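Local coordinates for metal cation efflux system protein CzcD (Cupriavidus metallidurans, PDB 6VD9) that transports zinc and mediates low-level metal resistance, probably by effluxing cations into the periplasm, and regulates the Czc system, represented here by its C-terminal domain, at residues T37-N42 against T70-L75; E7-I12 against K19-L24; L13-V18 against M50-E55; G32-T37 against F64-V69. All blocks are in the same frame, centred on the assembly; numbering follows the deposited sequence.

Interaction 1. Residues T37-N42 against T70-L75; sequences TVHVVN and TIQFEL. With NI (nickel (II) ion), chain E.
The parallel strand pair of a beta-alpha-beta crossover, part of the alpha-beta-beta-alpha-beta fold of CDF cytoplasmic domains, carries two residues of the nickel site here. Residues 37-42 and 70-74 run in register: Val40 N meets Gln72 O at 2.7 Å in an almost straight bond (177°), and Glu74 N answers to Val40 O at 2.8 Å. On the face with His39, Gln72 and Glu74, the carboxylate of Glu74 reaches back to the histidine. His39 ND1 makes an in-plane hydrogen bond to Glu74 OE2 (2.9 Å), with the carboxylate turned nearly perpendicular to the ring (83°). Glu74 OE2 also binds nickel at 2.0 Å, and His39 ND1 joins the site at a long 2.7 Å from the ion. His22 and three waters are the other ligands. Gln72 CB covers one face of the imidazole; its OE1 accepts a hydrogen bond from Ile71 N of the second subunit, and His39 NE2 is hydrogen-bonded to Thr70 OG1 of that subunit. The other sheet face is apolar. Val38 and Ile71 lie side by side there, as do Val40 and Phe73, where Val40 CB rests 3.6 Å from Phe73 CD1.

Interaction 2. Residues E7-I12 against K19-L24; sequences EVEKQI and KSFHDL. With NI (nickel (II) ion), chain E.
The Phe21 ring is approached obliquely from helix 5-13 at two of its atoms: Ile12 CG2 sits 3.8 Å from Phe21 CD2, and Glu9 CG is 3.6 Å from Phe21 CZ. At the edge of the second flat group, the His22 ring, Asp23 OD1 and water 3 lie in the ring plane. This is the first alpha-beta unit of the alpha-beta-beta-alpha-beta domain, with the helix packed over the sheet and running at 142° to residues 19-24. Both Ile12 and Glu9 cross the phenylalanine at about a right angle. Leu24 adds to the apolar layer: Leu24 CD2 meets the aliphatic part of Glu9 at CG (4.0 Å), and Leu24 CD1 comes to 4.2 Å from Ile12 CD1. On this same face of the sheet, Val38 and Leu36 of the neighbouring strand continue the core, Val38 packing on Phe21 and Leu24, and Leu36 on Leu24. At the start of the strand Lys19 and Ser20 both face Val41, a classic beta bulge. His22 is directed instead to the metal, which Glu74 also binds. The nickel ion lies 2.3 Å from its ligand atom His22 NE2. Water 3, itself bound to the metal, donates to Asp23 OD2 at 2.6 Å.

Interaction 3. Residues L13-V18 against M50-E55; sequences LATPGV and MEVLPE
Water 5 ties the two backbones together, donating one hydrogen bond to Pro16 O (2.8 Å) and another to Glu51 O (2.8 Å). The two carbonyl oxygens themselves stay 4.4 Å apart, so the water supplies the protons that neither acceptor could offer the other. Pro16 O belongs to the central peptide of a type II beta turn from Thr15 to Val18, closed by the bond from Val18 N to Thr15 O. Gly17 occupies the third position of that turn with a positive phi of 92°, a conformation that glycine takes easily, and with no side chain there the turn can sit close against Val52. The turn connects helix 5-13 to strand 18-28, while Val52 stands at the break between helices 48-51 and 53-64, following the first and taking the N-cap position of the second. The two branches of Val52 have different jobs. CG2 lies over the turn, 3.7 Å from Pro16 O. CG1, anti to the backbone N (chi1 -177°), meets Val18 CG2 at 3.9 Å, the two valines crossing at about a right angle. Thr15 turns its methyl to the same helix start: CG2 is 4.1 Å from Glu55 CB and slightly farther from Val52 CG1. Its hydroxyl is occupied elsewhere, OG1 being hydrogen-bonded to Gln11 O in the preceding helix. Leu56 and Met59 pack on Thr15 from helix 53-64, and Val52 also touches Phe73 of the sheet. The carboxylate of Glu51 turns back to the residue just before its helix, OE1 being hydrogen-bonded to Asn47 N.

Interaction 4. Residues G32-T37 against F64-V69; sequences GKASLT and FDITHV
Ile66 overlaps two residues of strand 34-42 with its two branches. CG1 lies 3.8 Å from Ala34 CB, and CG2 is 3.9 Å from Leu36 CB. The CG2 branch is anti to the backbone N, which leaves CG1 beside it (chi1 -57°), and in this way the one isoleucine spans both neighbours. Val69 follows more loosely, its CG2 standing 4.4 Å from Leu36 CB, while Leu24, Ile26 and Leu60 surround Leu36 from the rest of the core. This is the end of the parallel pair of strands 34-42 and 68-74 nearest the crossover from helix 53-64, with Leu36 and Val69 bridged side by side. Leu36 N donates to His68 O at 2.9 Å with an N-H...O angle of 148°, and that carbonyl also receives a CA-H...O contact from Ser35. Beside this bond a water stands between the backbones. Water 6 donates to Ala34 O and accepts from Thr67 N at 2.9 Å. It also lies in the plane of the His68 ring, at the edge, where its contact with ND1 is weak. His68 CB packs over Ala34 O at 3.6 Å. Val69 O is a further hydrogen-bond partner of His39 NE2 of the second subunit, placing this strand at the dimer interface. Through water 6 both Ala34 O and Thr67 N find a polar partner without meeting directly, while the apolar branches stay on the core side.

Interactions 1 and 4 are successive lengths of one strand pair: they share Thr37, and a probable hydrogen bond from Thr70 N to Leu36 O (3.1 Å) carries the ladder from one to the other, their centres about 16 Å apart. Interaction 2 brings in strand 18-28, the antiparallel neighbour of 34-42, joined to interaction 1 through a probable hydrogen bond from Val41 N to Ser20 O (2.8 Å). Together these two supply the nickel ligands and share the three waters on the metal. Interaction 3 lies across the chain's centre from interaction 4, their centres about 17 Å apart, and reaches interaction 1 through Phe73 CE1, 3.8 Å from Val52 CG1. The side chains of Val18 and Leu36 are each about 13 Å from nickel.

Interaction 1. Residues T37-N42 against T70-L75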
loop_
_atom_site.group_PDB
_atom_site.type_symbol
_atom_site.label_atom_id
_atom_site.label_comp_id
_atom_site.label_asym_id
_atom_site.label_seq_id
_atom_site.Cartn_x
_atom_site.Cartn_y
_atom_site.Cartn_z
ATOM N N THR A 37 4.256 -5.886 3.240
ATOM C CA THR A 37 2.965 -5.243 2.896
ATOM C C THR A 37 2.178 -5.184 4.194
ATOM O O THR A 37 2.329 -6.106 5.024
ATOM C CB THR A 37 2.208 -5.954 1.770
ATOM O OG1 THR A 37 1.890 -7.258 2.233
ATOM C CG2 THR A 37 3.033 -6.090 0.503
ATOM N N VAL A 38 1.319 -4.185 4.299
ATOM C CA VAL A 38 0.459 -4.063 5.494
ATOM C C VAL A 38 -0.738 -3.191 5.154
ATOM O O VAL A 38 -0.631 -2.333 4.273
ATOM C CB VAL A 38 1.251 -3.584 6.724
ATOM C CG1 VAL A 38 1.750 -2.153 6.599
ATOM C CG2 VAL A 38 0.459 -3.799 8.005
ATOM N N HIS A 39 -1.874 -3.497 5.781
ATOM C CA HIS A 39 -3.091 -2.650 5.752
ATOM C C HIS A 39 -3.229 -1.879 7.074
ATOM O O HIS A 39 -3.384 -2.506 8.128
ATOM C CB HIS A 39 -4.333 -3.458 5.399
ATOM C CG HIS A 39 -4.294 -4.040 4.029
ATOM N ND1 HIS A 39 -5.405 -4.054 3.216
ATOM C CD2 HIS A 39 -3.322 -4.685 3.342
ATOM C CE1 HIS A 39 -5.106 -4.664 2.083
ATOM N NE2 HIS A 39 -3.844 -5.044 2.129
ATOM N N VAL A 40 -3.208 -0.558 7.016
ATOM C CA VAL A 40 -3.241 0.294 8.239
ATOM C C VAL A 40 -4.593 0.994 8.319
ATOM O O VAL A 40 -5.043 1.613 7.305
ATOM C CB VAL A 40 -2.081 1.296 8.262
ATOM C CG1 VAL A 40 -2.244 2.315 9.367
ATOM C CG2 VAL A 40 -0.751 0.557 8.375
ATOM N N VAL A 41 -5.223 0.941 9.491
ATOM C CA VAL A 41 -6.429 1.777 9.738
ATOM C C VAL A 41 -5.906 3.052 10.399
ATOM O O VAL A 41 -5.321 2.958 11.493
ATOM C CB VAL A 41 -7.465 1.026 10.582
ATOM C CG1 VAL A 41 -8.664 1.920 10.887
ATOM C CG2 VAL A 41 -7.892 -0.276 9.906
ATOM N N ASN A 42 -6.032 4.203 9.735
ATOM C CA ASN A 42 -5.497 5.478 10.282
ATOM C C ASN A 42 -6.609 6.100 11.124
ATOM O O ASN A 42 -7.781 5.737 10.891
ATOM C CB ASN A 42 -5.001 6.417 9.191
ATOM C CG ASN A 42 -6.075 6.741 8.175
ATOM O OD1 ASN A 42 -6.705 7.810 8.269
ATOM N ND2 ASN A 42 -6.259 5.881 7.194
ATOM N N THR A 70 4.840 -1.628 0.826
ATOM C CA THR A 70 3.536 -1.214 0.249
ATOM C C THR A 70 2.563 -1.162 1.414
ATOM O O THR A 70 2.310 -2.212 2.040
ATOM C CB THR A 70 3.038 -2.131 -0.876
ATOM O OG1 THR A 70 4.115 -2.303 -1.802
ATOM C CG2 THR A 70 1.848 -1.550 -1.608
ATOM N N ILE A 71 2.126 0.029 1.732
ATOM C CA ILE A 71 1.264 0.313 2.904
ATOM C C ILE A 71 -0.056 0.855 2.365
ATOM O O ILE A 71 -0.035 1.913 1.684
ATOM C CB ILE A 71 1.933 1.274 3.888
ATOM C CG1 ILE A 71 3.212 0.652 4.438
ATOM C CG2 ILE A 71 0.928 1.682 4.974
ATOM C CD1 ILE A 71 4.154 1.635 5.126
ATOM N N GLN A 72 -1.157 0.158 2.633
ATOM C CA GLN A 72 -2.509 0.640 2.270
ATOM C C GLN A 72 -3.200 1.178 3.518
ATOM O O GLN A 72 -3.073 0.571 4.551
ATOM C CB GLN A 72 -3.306 -0.492 1.632
ATOM C CG GLN A 72 -4.748 -0.169 1.294
ATOM C CD GLN A 72 -5.383 -1.345 0.569
ATOM O OE1 GLN A 72 -4.859 -1.837 -0.420
ATOM N NE2 GLN A 72 -6.522 -1.840 1.031
ATOM N N PHE A 73 -3.866 2.316 3.397
ATOM C CA PHE A 73 -4.659 2.899 4.505
ATOM C C PHE A 73 -6.159 2.737 4.261
ATOM O O PHE A 73 -6.627 3.000 3.119
ATOM C CB PHE A 73 -4.285 4.357 4.664
ATOM C CG PHE A 73 -2.845 4.599 5.000
ATOM C CD1 PHE A 73 -2.372 4.336 6.277
ATOM C CD2 PHE A 73 -1.980 5.180 4.073
ATOM C CE1 PHE A 73 -1.073 4.672 6.612
ATOM C CE2 PHE A 73 -0.663 5.450 4.398
ATOM C CZ PHE A 73 -0.203 5.165 5.668
ATOM N N GLU A 74 -6.883 2.395 5.335
ATOM C CA GLU A 74 -8.369 2.279 5.387
ATOM C C GLU A 74 -8.874 3.070 6.604
ATOM O O GLU A 74 -8.078 3.346 7.511
ATOM C CB GLU A 74 -8.796 0.818 5.519
ATOM C CG GLU A 74 -8.120 -0.121 4.546
ATOM C CD GLU A 74 -8.199 -1.578 4.978
ATOM O OE1 GLU A 74 -8.885 -1.860 5.995
ATOM O OE2 GLU A 74 -7.540 -2.428 4.329
ATOM N N LEU A 75 -10.157 3.441 6.655
ATOM C CA LEU A 75 -10.735 4.014 7.914
ATOM C C LEU A 75 -11.434 2.912 8.720
ATOM O O LEU A 75 -11.626 3.069 9.950
ATOM C CB LEU A 75 -11.680 5.169 7.556
ATOM C CG LEU A 75 -10.975 6.351 6.888
ATOM C CD1 LEU A 75 -11.944 7.337 6.255
ATOM C CD2 LEU A 75 -10.074 7.055 7.886
ATOM O OXT LEU A 75 -11.795 1.866 8.178
HETATM NI NI NI E . -7.639 -4.383 4.605
HETATM O O HOH W 1 -10.561 5.062 11.483
HETATM O O HOH W 2 -9.767 -4.368 5.359
HETATM O O HOH W 3 -7.641 -6.836 4.150
HETATM O O HOH W 4 -8.508 -4.048 2.955
#

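Interaction 2. Residues E7-I12 against K19-L24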
loop_
_atom_site.group_PDB
_atom_site.type_symbol
_atom_site.label_atom_id
_atom_site.label_comp_id
_atom_site.label_asym_id
_atom_site.label_seq_id
_atom_site.Cartn_x
_atom_site.Cartn_y
_atom_site.Cartn_z
ATOM N N GLU A 7 8.598 -6.328 17.299
ATOM C CA GLU A 7 9.058 -4.939 17.326
ATOM C C GLU A 7 8.384 -4.258 16.144
ATOM O O GLU A 7 8.047 -3.124 16.319
ATOM C CB GLU A 7 10.580 -4.808 17.223
ATOM C CG GLU A 7 11.318 -4.814 18.550
ATOM C CD GLU A 7 10.730 -3.935 19.629
ATOM O OE1 GLU A 7 10.657 -2.717 19.414
ATOM O OE2 GLU A 7 10.328 -4.489 20.665
ATOM N N VAL A 8 8.284 -4.924 14.990
ATOM C CA VAL A 8 7.677 -4.292 13.777
ATOM C C VAL A 8 6.234 -3.919 14.140
ATOM O O VAL A 8 5.871 -2.766 13.984
ATOM C CB VAL A 8 7.767 -5.177 12.519
ATOM C CG1 VAL A 8 7.042 -4.541 11.343
ATOM C CG2 VAL A 8 9.220 -5.504 12.162
ATOM N N GLU A 9 5.464 -4.863 14.678
ATOM C CA GLU A 9 4.061 -4.614 15.126
ATOM C C GLU A 9 4.028 -3.455 16.123
ATOM O O GLU A 9 3.212 -2.521 15.959
ATOM C CB GLU A 9 3.469 -5.897 15.735
ATOM C CG GLU A 9 3.432 -7.067 14.763
ATOM C CD GLU A 9 3.210 -8.385 15.480
ATOM O OE1 GLU A 9 3.505 -8.430 16.701
ATOM O OE2 GLU A 9 2.707 -9.313 14.833
ATOM N N LYS A 10 4.859 -3.500 17.159
ATOM C CA LYS A 10 4.905 -2.446 18.204
ATOM C C LYS A 10 5.190 -1.121 17.517
ATOM O O LYS A 10 4.550 -0.126 17.842
ATOM C CB LYS A 10 5.968 -2.782 19.264
ATOM C CG LYS A 10 6.231 -1.708 20.318
ATOM C CD LYS A 10 7.082 -2.162 21.549
ATOM C CE LYS A 10 7.223 -1.030 22.557
ATOM N NZ LYS A 10 8.082 -1.344 23.728
ATOM N N GLN A 11 6.156 -1.082 16.603
ATOM C CA GLN A 11 6.572 0.221 16.045
ATOM C C GLN A 11 5.470 0.772 15.131
ATOM O O GLN A 11 5.371 2.010 15.050
ATOM C CB GLN A 11 7.928 0.117 15.349
ATOM C CG GLN A 11 9.053 -0.159 16.331
ATOM C CD GLN A 11 9.089 0.865 17.438
ATOM O OE1 GLN A 11 8.892 2.059 17.218
ATOM N NE2 GLN A 11 9.331 0.382 18.646
ATOM N N ILE A 12 4.738 -0.096 14.415
ATOM C CA ILE A 12 3.604 0.327 13.545
ATOM C C ILE A 12 2.549 0.978 14.452
ATOM O O ILE A 12 2.203 2.147 14.207
ATOM C CB ILE A 12 3.036 -0.848 12.721
ATOM C CG1 ILE A 12 4.032 -1.263 11.637
ATOM C CG2 ILE A 12 1.693 -0.495 12.127
ATOM C CD1 ILE A 12 3.597 -2.429 10.811
ATOM N N LYS A 19 -4.293 3.646 14.083
ATOM C CA LYS A 19 -5.337 3.106 14.980
ATOM C C LYS A 19 -5.128 1.578 15.119
ATOM O O LYS A 19 -5.173 1.043 16.248
ATOM C CB LYS A 19 -6.701 3.614 14.468
ATOM C CG LYS A 19 -7.928 3.128 15.226
ATOM C CD LYS A 19 -9.284 3.307 14.477
ATOM C CE LYS A 19 -10.487 2.910 15.303
ATOM N NZ LYS A 19 -11.780 3.060 14.574
ATOM N N SER A 20 -4.902 0.853 14.010
ATOM C CA SER A 20 -4.747 -0.616 14.021
ATOM C C SER A 20 -4.108 -1.046 12.696
ATOM O O SER A 20 -4.019 -0.226 11.788
ATOM C CB SER A 20 -6.068 -1.299 14.255
ATOM O OG SER A 20 -6.967 -1.090 13.171
ATOM N N PHE A 21 -3.770 -2.300 12.551
ATOM C CA PHE A 21 -3.286 -2.818 11.254
ATOM C C PHE A 21 -3.711 -4.261 11.112
ATOM O O PHE A 21 -4.002 -4.915 12.114
ATOM C CB PHE A 21 -1.773 -2.628 11.178
ATOM C CG PHE A 21 -1.002 -3.610 12.017
ATOM C CD1 PHE A 21 -0.543 -4.764 11.461
ATOM C CD2 PHE A 21 -0.630 -3.311 13.325
ATOM C CE1 PHE A 21 0.117 -5.697 12.248
ATOM C CE2 PHE A 21 0.085 -4.220 14.085
ATOM C CZ PHE A 21 0.478 -5.388 13.534
ATOM N N HIS A 22 -3.681 -4.782 9.904
ATOM C CA HIS A 22 -3.921 -6.228 9.682
ATOM C C HIS A 22 -3.164 -6.599 8.425
ATOM O O HIS A 22 -2.668 -5.666 7.723
ATOM C CB HIS A 22 -5.422 -6.511 9.590
ATOM C CG HIS A 22 -6.127 -5.686 8.576
ATOM N ND1 HIS A 22 -6.634 -4.402 8.865
ATOM C CD2 HIS A 22 -6.457 -5.942 7.297
ATOM C CE1 HIS A 22 -7.211 -3.925 7.781
ATOM N NE2 HIS A 22 -7.124 -4.835 6.823
ATOM N N ASP A 23 -3.148 -7.891 8.123
ATOM C CA ASP A 23 -2.555 -8.449 6.872
ATOM C C ASP A 23 -1.104 -7.940 6.725
ATOM O O ASP A 23 -0.721 -7.542 5.593
ATOM C CB ASP A 23 -3.381 -8.079 5.631
ATOM C CG ASP A 23 -4.842 -8.533 5.610
ATOM O OD1 ASP A 23 -5.275 -9.128 6.567
ATOM O OD2 ASP A 23 -5.542 -8.221 4.626
ATOM N N LEU A 24 -0.328 -7.930 7.812
ATOM C CA LEU A 24 1.120 -7.634 7.767
ATOM C C LEU A 24 1.797 -8.866 7.189
ATOM O O LEU A 24 1.607 -9.977 7.771
ATOM C CB LEU A 24 1.664 -7.306 9.164
ATOM C CG LEU A 24 3.163 -7.112 9.285
ATOM C CD1 LEU A 24 3.643 -5.910 8.427
ATOM C CD2 LEU A 24 3.528 -6.845 10.735
HETATM NI NI NI E . -7.639 -4.383 4.605
HETATM O O HOH W 3 -7.641 -6.836 4.150
HETATM O O HOH W 4 -8.508 -4.048 2.955
HETATM O O HOH W 2 -9.767 -4.368 5.359
#

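Interaction 3. Residues L13-V18 against M50-E55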
loop_
_atom_site.group_PDB
_atom_site.type_symbol
_atom_site.label_atom_id
_atom_site.label_comp_id
_atom_site.label_asym_id
_atom_site.label_seq_id
_atom_site.Cartn_x
_atom_site.Cartn_y
_atom_site.Cartn_z
ATOM N N LEU A 13 2.117 0.267 15.498
ATOM C CA LEU A 13 1.061 0.779 16.421
ATOM C C LEU A 13 1.552 1.988 17.222
ATOM O O LEU A 13 0.697 2.783 17.675
ATOM C CB LEU A 13 0.610 -0.364 17.343
ATOM C CG LEU A 13 -0.217 -1.465 16.669
ATOM C CD1 LEU A 13 -0.584 -2.573 17.695
ATOM C CD2 LEU A 13 -1.462 -0.937 15.963
ATOM N N ALA A 14 2.859 2.155 17.382
ATOM C CA ALA A 14 3.450 3.292 18.116
ATOM C C ALA A 14 3.486 4.534 17.227
ATOM O O ALA A 14 3.708 5.631 17.758
ATOM C CB ALA A 14 4.823 2.945 18.604
ATOM N N THR A 15 3.240 4.399 15.927
ATOM C CA THR A 15 3.370 5.531 14.978
ATOM C C THR A 15 2.166 6.454 15.128
ATOM O O THR A 15 1.048 5.970 15.040
ATOM C CB THR A 15 3.528 5.029 13.539
ATOM O OG1 THR A 15 4.719 4.244 13.497
ATOM C CG2 THR A 15 3.591 6.182 12.553
ATOM N N PRO A 16 2.308 7.793 15.339
ATOM C CA PRO A 16 1.135 8.660 15.472
ATOM C C PRO A 16 0.202 8.532 14.265
ATOM O O PRO A 16 0.709 8.484 13.138
ATOM C CB PRO A 16 1.767 10.067 15.558
ATOM C CG PRO A 16 3.046 9.790 16.251
ATOM C CD PRO A 16 3.556 8.555 15.531
ATOM N N GLY A 17 -1.098 8.431 14.514
ATOM C CA GLY A 17 -2.136 8.402 13.454
ATOM C C GLY A 17 -2.486 6.994 13.018
ATOM O O GLY A 17 -3.342 6.865 12.131
ATOM N N VAL A 18 -1.822 5.969 13.587
ATOM C CA VAL A 18 -2.140 4.525 13.365
ATOM C C VAL A 18 -3.085 4.049 14.464
ATOM O O VAL A 18 -2.657 4.075 15.637
ATOM C CB VAL A 18 -0.893 3.633 13.370
ATOM C CG1 VAL A 18 -1.293 2.178 13.314
ATOM C CG2 VAL A 18 0.077 3.975 12.243
ATOM N N MET A 50 0.108 12.024 3.780
ATOM C CA MET A 50 0.970 13.156 4.192
ATOM C C MET A 50 1.528 12.925 5.603
ATOM O O MET A 50 2.677 13.376 5.872
ATOM C CB MET A 50 0.161 14.465 4.268
ATOM C CG MET A 50 -0.467 14.916 3.006
ATOM S SD MET A 50 0.841 15.466 1.880
ATOM C CE MET A 50 0.796 14.061 0.776
ATOM N N GLU A 51 0.717 12.353 6.500
ATOM C CA GLU A 51 0.894 12.489 7.968
ATOM C C GLU A 51 1.318 11.194 8.677
ATOM O O GLU A 51 1.610 11.272 9.908
ATOM C CB GLU A 51 -0.397 13.054 8.545
ATOM C CG GLU A 51 -0.771 14.421 7.976
ATOM C CD GLU A 51 -1.849 15.166 8.747
ATOM O OE1 GLU A 51 -3.014 14.861 8.558
ATOM O OE2 GLU A 51 -1.497 16.113 9.543
ATOM N N VAL A 52 1.284 10.048 7.979
ATOM C CA VAL A 52 1.626 8.717 8.527
ATOM C C VAL A 52 2.606 8.019 7.577
ATOM O O VAL A 52 3.566 7.433 8.079
ATOM C CB VAL A 52 0.359 7.886 8.769
ATOM C CG1 VAL A 52 0.728 6.566 9.393
ATOM C CG2 VAL A 52 -0.614 8.621 9.696
ATOM N N LEU A 53 2.346 8.004 6.260
ATOM C CA LEU A 53 3.184 7.180 5.327
ATOM C C LEU A 53 4.671 7.529 5.447
ATOM O O LEU A 53 5.515 6.640 5.504
ATOM C CB LEU A 53 2.658 7.326 3.905
ATOM C CG LEU A 53 3.399 6.531 2.827
ATOM C CD1 LEU A 53 3.419 5.048 3.166
ATOM C CD2 LEU A 53 2.735 6.719 1.506
ATOM N N PRO A 54 5.070 8.817 5.458
ATOM C CA PRO A 54 6.493 9.145 5.512
ATOM C C PRO A 54 7.141 8.648 6.808
ATOM O O PRO A 54 8.266 8.150 6.749
ATOM C CB PRO A 54 6.537 10.685 5.425
ATOM C CG PRO A 54 5.192 11.081 4.889
ATOM C CD PRO A 54 4.219 10.003 5.342
ATOM N N GLU A 55 6.409 8.724 7.932
ATOM C CA GLU A 55 6.895 8.242 9.252
ATOM C C GLU A 55 7.036 6.720 9.243
ATOM O O GLU A 55 8.037 6.220 9.760
ATOM C CB GLU A 55 5.969 8.691 10.379
ATOM C CG GLU A 55 5.974 10.198 10.551
ATOM C CD GLU A 55 5.156 11.089 9.624
ATOM O OE1 GLU A 55 4.513 10.598 8.644
ATOM O OE2 GLU A 55 5.179 12.342 9.880
HETATM O O HOH W 5 2.824 9.889 11.969
#

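Interaction 4. Residues G32-T37 against F64-V69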
loop_
_atom_site.group_PDB
_atom_site.type_symbol
_atom_site.label_atom_id
_atom_site.label_comp_id
_atom_site.label_asym_id
_atom_site.label_seq_id
_atom_site.Cartn_x
_atom_site.Cartn_y
_atom_site.Cartn_z
ATOM N N GLY A 32 17.265 -11.471 -1.282
ATOM C CA GLY A 32 17.462 -11.708 0.163
ATOM C C GLY A 32 17.029 -10.521 1.013
ATOM O O GLY A 32 16.966 -10.696 2.253
ATOM N N LYS A 33 16.751 -9.364 0.388
ATOM C CA LYS A 33 16.192 -8.140 1.033
ATOM C C LYS A 33 14.742 -8.385 1.477
ATOM O O LYS A 33 14.016 -9.127 0.793
ATOM C CB LYS A 33 16.227 -6.958 0.059
ATOM N N ALA A 34 14.328 -7.726 2.567
ATOM C CA ALA A 34 12.973 -7.812 3.159
ATOM C C ALA A 34 11.968 -7.061 2.274
ATOM O O ALA A 34 12.309 -5.991 1.736
ATOM C CB ALA A 34 13.006 -7.246 4.550
ATOM N N SER A 35 10.795 -7.658 2.056
ATOM C CA SER A 35 9.621 -7.001 1.436
ATOM C C SER A 35 8.510 -6.990 2.488
ATOM O O SER A 35 8.387 -7.968 3.209
ATOM C CB SER A 35 9.215 -7.703 0.180
ATOM O OG SER A 35 8.141 -7.058 -0.466
ATOM N N LEU A 36 7.719 -5.920 2.557
ATOM C CA LEU A 36 6.661 -5.807 3.594
ATOM C C LEU A 36 5.404 -5.299 2.913
ATOM O O LEU A 36 5.507 -4.341 2.140
ATOM C CB LEU A 36 7.102 -4.837 4.686
ATOM C CG LEU A 36 6.096 -4.582 5.815
ATOM C CD1 LEU A 36 6.791 -4.219 7.116
ATOM C CD2 LEU A 36 5.129 -3.474 5.444
ATOM N N THR A 37 4.256 -5.886 3.240
ATOM C CA THR A 37 2.965 -5.243 2.896
ATOM C C THR A 37 2.178 -5.184 4.194
ATOM O O THR A 37 2.329 -6.106 5.024
ATOM C CB THR A 37 2.208 -5.954 1.770
ATOM O OG1 THR A 37 1.890 -7.258 2.233
ATOM C CG2 THR A 37 3.033 -6.090 0.503
ATOM N N PHE A 64 14.482 -1.478 10.916
ATOM C CA PHE A 64 14.389 -2.880 10.436
ATOM C C PHE A 64 15.122 -3.083 9.112
ATOM O O PHE A 64 15.128 -4.222 8.668
ATOM C CB PHE A 64 12.920 -3.328 10.349
ATOM C CG PHE A 64 12.199 -3.140 11.651
ATOM C CD1 PHE A 64 12.498 -3.968 12.729
ATOM C CD2 PHE A 64 11.288 -2.111 11.835
ATOM C CE1 PHE A 64 11.879 -3.773 13.948
ATOM C CE2 PHE A 64 10.670 -1.923 13.064
ATOM C CZ PHE A 64 10.967 -2.758 14.119
ATOM N N ASP A 65 15.657 -2.027 8.471
ATOM C CA ASP A 65 16.346 -2.144 7.166
ATOM C C ASP A 65 15.370 -2.682 6.123
ATOM O O ASP A 65 15.804 -3.455 5.205
ATOM C CB ASP A 65 17.646 -2.949 7.311
ATOM C CG ASP A 65 18.615 -2.310 8.303
ATOM O OD1 ASP A 65 19.006 -1.125 8.099
ATOM O OD2 ASP A 65 18.955 -2.986 9.303
ATOM N N ILE A 66 14.103 -2.261 6.216
ATOM C CA ILE A 66 13.054 -2.670 5.235
ATOM C C ILE A 66 12.764 -1.468 4.342
ATOM O O ILE A 66 12.280 -0.432 4.853
ATOM C CB ILE A 66 11.789 -3.195 5.937
ATOM C CG1 ILE A 66 12.123 -4.366 6.860
ATOM C CG2 ILE A 66 10.732 -3.566 4.904
ATOM C CD1 ILE A 66 10.929 -4.956 7.599
ATOM N N THR A 67 13.092 -1.571 3.064
ATOM C CA THR A 67 12.948 -0.441 2.113
ATOM C C THR A 67 12.055 -0.822 0.925
ATOM O O THR A 67 11.910 0.039 0.032
ATOM C CB THR A 67 14.312 0.062 1.627
ATOM O OG1 THR A 67 14.917 -0.993 0.888
ATOM C CG2 THR A 67 15.229 0.486 2.748
ATOM N N HIS A 68 11.534 -2.058 0.874
ATOM C CA HIS A 68 10.573 -2.510 -0.165
ATOM C C HIS A 68 9.224 -2.622 0.542
ATOM O O HIS A 68 9.009 -3.656 1.180
ATOM C CB HIS A 68 10.999 -3.840 -0.792
ATOM C CG HIS A 68 12.135 -3.718 -1.749
ATOM N ND1 HIS A 68 13.457 -3.644 -1.323
ATOM C CD2 HIS A 68 12.155 -3.637 -3.094
ATOM C CE1 HIS A 68 14.247 -3.507 -2.373
ATOM N NE2 HIS A 68 13.474 -3.501 -3.482
ATOM N N VAL A 69 8.441 -1.555 0.514
ATOM C CA VAL A 69 7.207 -1.411 1.341
ATOM C C VAL A 69 5.993 -1.061 0.476
ATOM O O VAL A 69 6.094 -0.231 -0.439
ATOM C CB VAL A 69 7.477 -0.356 2.423
ATOM C CG1 VAL A 69 6.229 0.139 3.114
ATOM C CG2 VAL A 69 8.480 -0.869 3.439
HETATM O O HOH W 6 13.938 -4.159 1.980
#